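Local coordinates for protein AT5g51720/MIO24_14 (Arabidopsis thaliana, PDB 3S2R) that binds one [2Fe-2S] cluster per subunit as a CDGSH-type homodimer and acts as an iron-sulfur transfer protein in plant iron and reactive oxygen homeostasis, at the interface of chains A and B. Sequence-based numbering; all coordinates share one arbitrary frame. Chains: chain A/B, AT5g51720/MIO24_14.

Contact 1: the interface of chains A and B. Residues chain A 20-22; chain B 51, 53, 67, 73, 75.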
# COMPACT_ATOMS: atom_id res chain seq x y z
N GLY A 20 -3.64 -13.14 -2.64
CA GLY A 20 -4.36 -12.13 -1.81
C GLY A 20 -3.36 -11.21 -1.18
O GLY A 20 -2.18 -11.55 -1.06
N ILE A 21 -3.79 -10.01 -0.81
CA ILE A 21 -2.92 -9.04 -0.18
C ILE A 21 -3.35 -8.75 1.24
O ILE A 21 -2.52 -8.58 2.10
CB ILE A 21 -2.93 -7.74 -1.02
CG1 ILE A 21 -2.16 -8.02 -2.31
CG2 ILE A 21 -2.40 -6.54 -0.25
CD1 ILE A 21 -2.36 -6.98 -3.37
N ASN A 22 -4.66 -8.63 1.47
CA ASN A 22 -5.15 -8.24 2.77
C ASN A 22 -5.75 -9.46 3.47
O ASN A 22 -6.85 -9.89 3.12
CB ASN A 22 -6.23 -7.18 2.59
CG ASN A 22 -7.05 -6.95 3.87
OD1 ASN A 22 -6.54 -7.16 4.98
ND2 ASN A 22 -8.31 -6.50 3.72
N CYS B 51 -2.25 -1.38 -3.05
CA CYS B 51 -2.33 -2.73 -3.58
C CYS B 51 -1.09 -3.19 -4.29
O CYS B 51 -1.00 -4.37 -4.62
CB CYS B 51 -3.56 -2.89 -4.50
SG CYS B 51 -3.40 -2.19 -6.14
N ARG B 53 -0.15 -2.78 -7.24
CA ARG B 53 -0.41 -3.21 -8.64
C ARG B 53 -0.54 -2.02 -9.59
O ARG B 53 -0.58 -2.20 -10.80
CB ARG B 53 -1.67 -4.09 -8.76
CG ARG B 53 -1.69 -5.37 -7.92
CD ARG B 53 -0.58 -6.36 -8.29
NE ARG B 53 -0.65 -7.58 -7.50
CZ ARG B 53 0.02 -7.75 -6.37
NH1 ARG B 53 0.79 -6.76 -5.90
NH2 ARG B 53 -0.10 -8.90 -5.69
N HIS B 67 -7.36 -6.54 -9.27
CA HIS B 67 -6.79 -7.45 -8.26
C HIS B 67 -7.85 -8.10 -7.37
O HIS B 67 -7.80 -9.31 -7.12
CB HIS B 67 -5.78 -6.71 -7.36
CG HIS B 67 -5.45 -7.47 -6.12
ND1 HIS B 67 -4.56 -8.52 -6.09
CD2 HIS B 67 -5.99 -7.40 -4.88
CE1 HIS B 67 -4.54 -9.05 -4.88
NE2 HIS B 67 -5.40 -8.38 -4.12
N ASP B 73 -10.28 -10.46 -3.00
CA ASP B 73 -9.73 -9.52 -2.01
C ASP B 73 -10.59 -8.27 -1.99
O ASP B 73 -11.52 -8.13 -2.78
CB ASP B 73 -8.29 -9.20 -2.35
CG ASP B 73 -7.43 -8.95 -1.12
OD1 ASP B 73 -7.96 -8.87 0.00
OD2 ASP B 73 -6.21 -8.87 -1.31
N VAL B 75 -9.04 -4.80 -1.28
CA VAL B 75 -8.14 -3.67 -1.01
C VAL B 75 -8.57 -2.46 -1.82
O VAL B 75 -9.32 -2.55 -2.78
CB VAL B 75 -6.65 -3.99 -1.28
CG1 VAL B 75 -6.17 -5.09 -0.32
CG2 VAL B 75 -6.44 -4.39 -2.71

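Contact 2: the interface of chains A and B. Residues chain A 38, 41, 80-81; chain B 38, 41, 80-82.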
# COMPACT_ATOMS: atom_id res chain seq x y z
N VAL A 38 -5.64 16.37 5.11
CA VAL A 38 -4.24 16.53 5.50
C VAL A 38 -3.98 17.65 6.51
O VAL A 38 -3.00 17.59 7.26
CB VAL A 38 -3.33 16.67 4.30
CG1 VAL A 38 -3.45 15.46 3.38
CG2 VAL A 38 -3.65 17.95 3.50
N LEU A 41 -3.66 16.36 10.24
CA LEU A 41 -2.51 15.60 10.74
C LEU A 41 -1.82 16.29 11.88
O LEU A 41 -1.81 17.53 11.90
CB LEU A 41 -1.52 15.43 9.61
CG LEU A 41 -1.99 14.51 8.45
CD1 LEU A 41 -1.15 14.73 7.24
CD2 LEU A 41 -2.07 13.01 8.86
N LEU A 80 3.24 10.80 5.27
CA LEU A 80 2.62 12.10 5.04
C LEU A 80 3.37 13.13 5.89
O LEU A 80 3.36 13.05 7.12
CB LEU A 80 1.12 12.05 5.37
CG LEU A 80 0.28 10.99 4.67
CD1 LEU A 80 -1.18 11.25 4.96
CD2 LEU A 80 0.54 11.05 3.16
N LYS A 81 3.98 14.08 5.20
CA LYS A 81 4.88 15.04 5.86
C LYS A 81 4.36 16.45 5.82
O LYS A 81 3.88 16.89 4.79
CB LYS A 81 6.22 15.05 5.13
CG LYS A 81 6.85 13.74 5.16
CD LYS A 81 8.12 13.72 4.38
CE LYS A 81 9.12 14.70 4.96
NZ LYS A 81 10.39 14.57 4.18
N VAL B 38 2.45 17.28 2.27
CA VAL B 38 1.03 17.39 1.98
C VAL B 38 0.63 18.67 1.29
O VAL B 38 -0.38 18.68 0.61
CB VAL B 38 0.15 17.07 3.19
CG1 VAL B 38 0.43 15.64 3.66
CG2 VAL B 38 0.43 18.02 4.32
N LEU B 41 0.07 18.59 -2.68
CA LEU B 41 -1.13 18.09 -3.36
C LEU B 41 -1.78 19.19 -4.20
O LEU B 41 -1.89 20.35 -3.79
CB LEU B 41 -2.09 17.59 -2.31
CG LEU B 41 -1.58 16.33 -1.57
CD1 LEU B 41 -2.45 16.02 -0.41
CD2 LEU B 41 -1.46 15.11 -2.49
N LEU B 80 -6.11 11.16 -0.12
CA LEU B 80 -5.57 12.34 0.52
C LEU B 80 -6.38 13.55 0.11
O LEU B 80 -6.50 13.81 -1.11
CB LEU B 80 -4.07 12.55 0.20
CG LEU B 80 -3.15 11.36 0.50
CD1 LEU B 80 -1.73 11.76 0.24
CD2 LEU B 80 -3.34 10.85 1.95
N LYS B 81 -6.92 14.27 1.09
CA LYS B 81 -7.85 15.34 0.83
C LYS B 81 -7.34 16.65 1.37
O LYS B 81 -6.84 16.72 2.49
CB LYS B 81 -9.21 15.02 1.47
CG LYS B 81 -9.83 13.75 1.02
CD LYS B 81 -11.24 13.59 1.53
CE LYS B 81 -11.90 12.32 0.95
NZ LYS B 81 -13.26 12.19 1.49
N LYS B 82 -7.49 17.68 0.57
CA LYS B 82 -7.10 19.03 1.00
C LYS B 82 -8.13 19.65 1.94
O LYS B 82 -7.77 20.55 2.71
CB LYS B 82 -6.86 19.96 -0.20
CG LYS B 82 -5.68 19.58 -1.08
CD LYS B 82 -5.55 20.66 -2.19
CE LYS B 82 -4.45 20.57 -3.10
NZ LYS B 82 -4.39 21.91 -3.73

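Contact 3: the interface of chains A and B. Residues chain A 50, 76-79; chain B 33-35.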
# COMPACT_ATOMS: atom_id res chain seq x y z
N ARG A 50 0.59 0.34 3.96
CA ARG A 50 0.37 -0.20 2.60
C ARG A 50 0.54 -1.72 2.60
O ARG A 50 0.54 -2.31 1.53
CB ARG A 50 1.28 0.45 1.56
CG ARG A 50 1.03 1.96 1.50
CD ARG A 50 1.72 2.61 0.32
NE ARG A 50 3.18 2.56 0.46
CZ ARG A 50 4.04 3.15 -0.38
NH1 ARG A 50 3.56 3.93 -1.33
NH2 ARG A 50 5.33 2.98 -0.24
N GLY A 76 6.49 -0.98 2.33
CA GLY A 76 6.54 -0.01 3.42
C GLY A 76 5.51 1.04 3.27
O GLY A 76 4.73 1.03 2.31
N PRO A 77 5.45 1.95 4.25
CA PRO A 77 4.35 2.91 4.35
C PRO A 77 4.48 4.07 3.40
O PRO A 77 5.52 4.37 2.79
CB PRO A 77 4.42 3.36 5.81
CG PRO A 77 5.90 3.25 6.11
CD PRO A 77 6.31 1.94 5.44
N LEU A 78 3.34 4.76 3.31
CA LEU A 78 3.27 6.08 2.72
C LEU A 78 3.45 7.10 3.85
O LEU A 78 2.71 7.06 4.83
CB LEU A 78 1.94 6.32 2.04
CG LEU A 78 1.73 7.60 1.29
CD1 LEU A 78 2.61 7.66 0.03
CD2 LEU A 78 0.30 7.79 0.92
N LEU A 79 4.42 7.99 3.74
CA LEU A 79 4.71 8.97 4.77
C LEU A 79 4.11 10.30 4.41
O LEU A 79 4.43 10.85 3.37
CB LEU A 79 6.23 9.09 4.92
CG LEU A 79 7.00 7.83 5.26
CD1 LEU A 79 8.44 8.26 5.48
CD2 LEU A 79 6.42 7.09 6.45
N VAL B 33 9.22 2.97 0.42
CA VAL B 33 8.56 4.00 1.20
C VAL B 33 8.44 5.17 0.23
O VAL B 33 9.32 5.42 -0.61
CB VAL B 33 9.41 4.30 2.42
CG1 VAL B 33 8.91 5.47 3.19
CG2 VAL B 33 9.49 3.09 3.32
N ASP B 34 7.30 5.81 0.27
CA ASP B 34 7.07 7.01 -0.50
C ASP B 34 6.64 8.07 0.46
O ASP B 34 5.94 7.79 1.42
CB ASP B 34 6.01 6.76 -1.57
CG ASP B 34 6.49 5.79 -2.60
OD1 ASP B 34 7.36 6.20 -3.41
OD2 ASP B 34 6.02 4.63 -2.62
N SER B 35 7.05 9.28 0.17
CA SER B 35 6.74 10.44 0.99
C SER B 35 5.93 11.45 0.21
O SER B 35 6.18 11.68 -0.98
CB SER B 35 8.03 11.09 1.43
OG SER B 35 8.71 10.26 2.33

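Contact 1: the interface of chains A and B
A:Ile21 turns its longer branch toward B:His67 by setting CG1 beside its own backbone N (chi1 -72°) and extending CD1 onward (chi2 166°), while the histidine holds CG anti to its backbone N (chi1 165°). A:Ile21 CD1 thereby lies over one face of the B:His67 imidazole, displaced toward the CE1-NE2 rim, 3.6 Å from the ring centroid in a CH-pi contact. A:Ile21 CD1 also rests above a face of the B:Arg53 guanidinium, 3.9 Å from CZ, so it sits in the corner between imidazole and guanidinium. Polar contacts converge on B:Asp73 OD2. The backbone N of A:Ile21 donates to B:Asp73 OD2 at 2.7 Å, from the syn side but tilted out of the carboxylate plane, and A:Asn22 N reaches the syn lone pair of B:Asp73 OD2 at 3.2 Å. B:His67 NE2 supplies a third donor within chain B, 3.0 Å from B:Asp73 OD2, nearly straight and in the ring plane, using the anti lone pair. Three bonds thus grip one oxygen, and the carboxylate fixes the rotation of the ring whose face receives the isoleucine; its charge would probably polarise the imidazole. Beside this, A:Asn22 CB packs on B:Val75 CG1 at 3.6 Å. The site joins the N-terminal stretch of the modelled chain A to the cluster-binding region of chain B, between helix 63-71, the loop carrying the cluster ligand B:Cys51, and the loop entering the C-terminal strand.

Contact 2: the interface of chains A and B
A:Val38 and B:Val38 face each other tip to tip in this part of the CISD-family (NEET) homodimer, where each chain contributes a short 3-10 helix, 38-40, and the end of its C-terminal strand. The apolar contacts centre on this pair: the backbones face each other and bring A:Val38 CB within 3.7 Å of B:Val38 CB. In both valines CG1 stands beside the backbone N (chi1 -58° in A:Val38 and -60° in B:Val38), which sends it toward the partner's Leu41, and CG2 lies between the backbone N and carbonyl carbon. A:Val38 CG1 accordingly meets B:Leu41 CD1 at 4.0 Å, and A:Leu41 CD1 makes the matching contact with B:Val38 CG1. One layer deeper, A:Leu80 and B:Leu80 pass each other at a slant, with A:Leu80 CD1 3.7 Å from B:Leu80 CD2. The CB of A:Leu80 touches B:Val38 CG1 at 4.0 Å, linking the leucine pair to the valine pair. Hydrogen bonding runs through the backbone in a reciprocal pair. A:Val38 N donates to B:Lys81 O at 2.9 Å, and B:Val38 N donates to A:Lys81 O, also at 2.9 Å. These bonds tie the start of each 3-10 helix to the last strand residue of the partner, while the lysine side chains point away from the valines. Each accepting carbonyl also lies against the valine methyls of the opposite chain, with A:Val38 CG2 3.6 Å from B:Lys81 O.

Contact 3: the interface of chains A and B
A:Arg50 reaches across to B:Asp34 beside a strand-swapped beta sheet, a hallmark of the NEET dimer, in which strand 32-37 of chain B pairs with strand 75-81 of chain A. The charged contact is a salt bridge in which both terminal guanidinium nitrogens hold one carboxylate oxygen: A:Arg50 NH1 lies 2.9 Å and NH2 3.0 Å from B:Asp34 OD2. That oxygen sits in the guanidinium plane, at the end of the group, and receives both donors on its anti side, both tilted out of the carboxylate plane, NH2 more so, with the two flat groups turned 80° apart. Within chain A, A:Arg50 NE and NH2 grip A:Gly76 O from the side, NE at 2.9 Å and NH2 at 3.3 Å; the NH2 bond is the longer and more bent, lying above the carbonyl plane. The bend at chi3 (-67°) directs the guanidinium toward both acceptors, and the glycine carbonyl, as a second-shell partner, fixes its rotation. Backbone hydrogen bonding supplies the parallel pairing: A:Leu79 N donates to B:Asp34 O at 2.8 Å, whereas the bond from B:Asp34 N to A:Pro77 O is weak. Bridges match A:Leu78 with B:Asp34 and A:Leu79 with B:Ser35. Apolar packing brings A:Leu79 CD1 to within 3.6 Å of B:Val33 CG1, where the two side chains meet aslant. A:Pro77 CD touches B:Val33 CG2 at 4.0 Å. A:Leu78, with CG anti to its backbone N (chi1 -176°), brings CD1 to within 3.9 Å of B:Asp34 CB.

Contact 2 and contact 3 are neighbours, with C-alpha centres about 13 Å apart, and both use the C-terminal strand 75-81 of chain A. Chain B links them too: its strand 32-37 in contact 3 leads directly into the 3-10 helix 38-40 of contact 2. Contact 1 lies about 17 Å from contact 3 and 24 Å from contact 2, toward the cluster-binding end. Contacts 1 and 3 have twins with the chains exchanged, whereas contact 2 lies at the two-fold axis, so the homodimer is fastened along its length. B:Cys51 in contact 1 and A:Arg50 in contact 3, adjacent in sequence but here from opposite chains, suggest that the cluster-binding region lies close to the dimer interface.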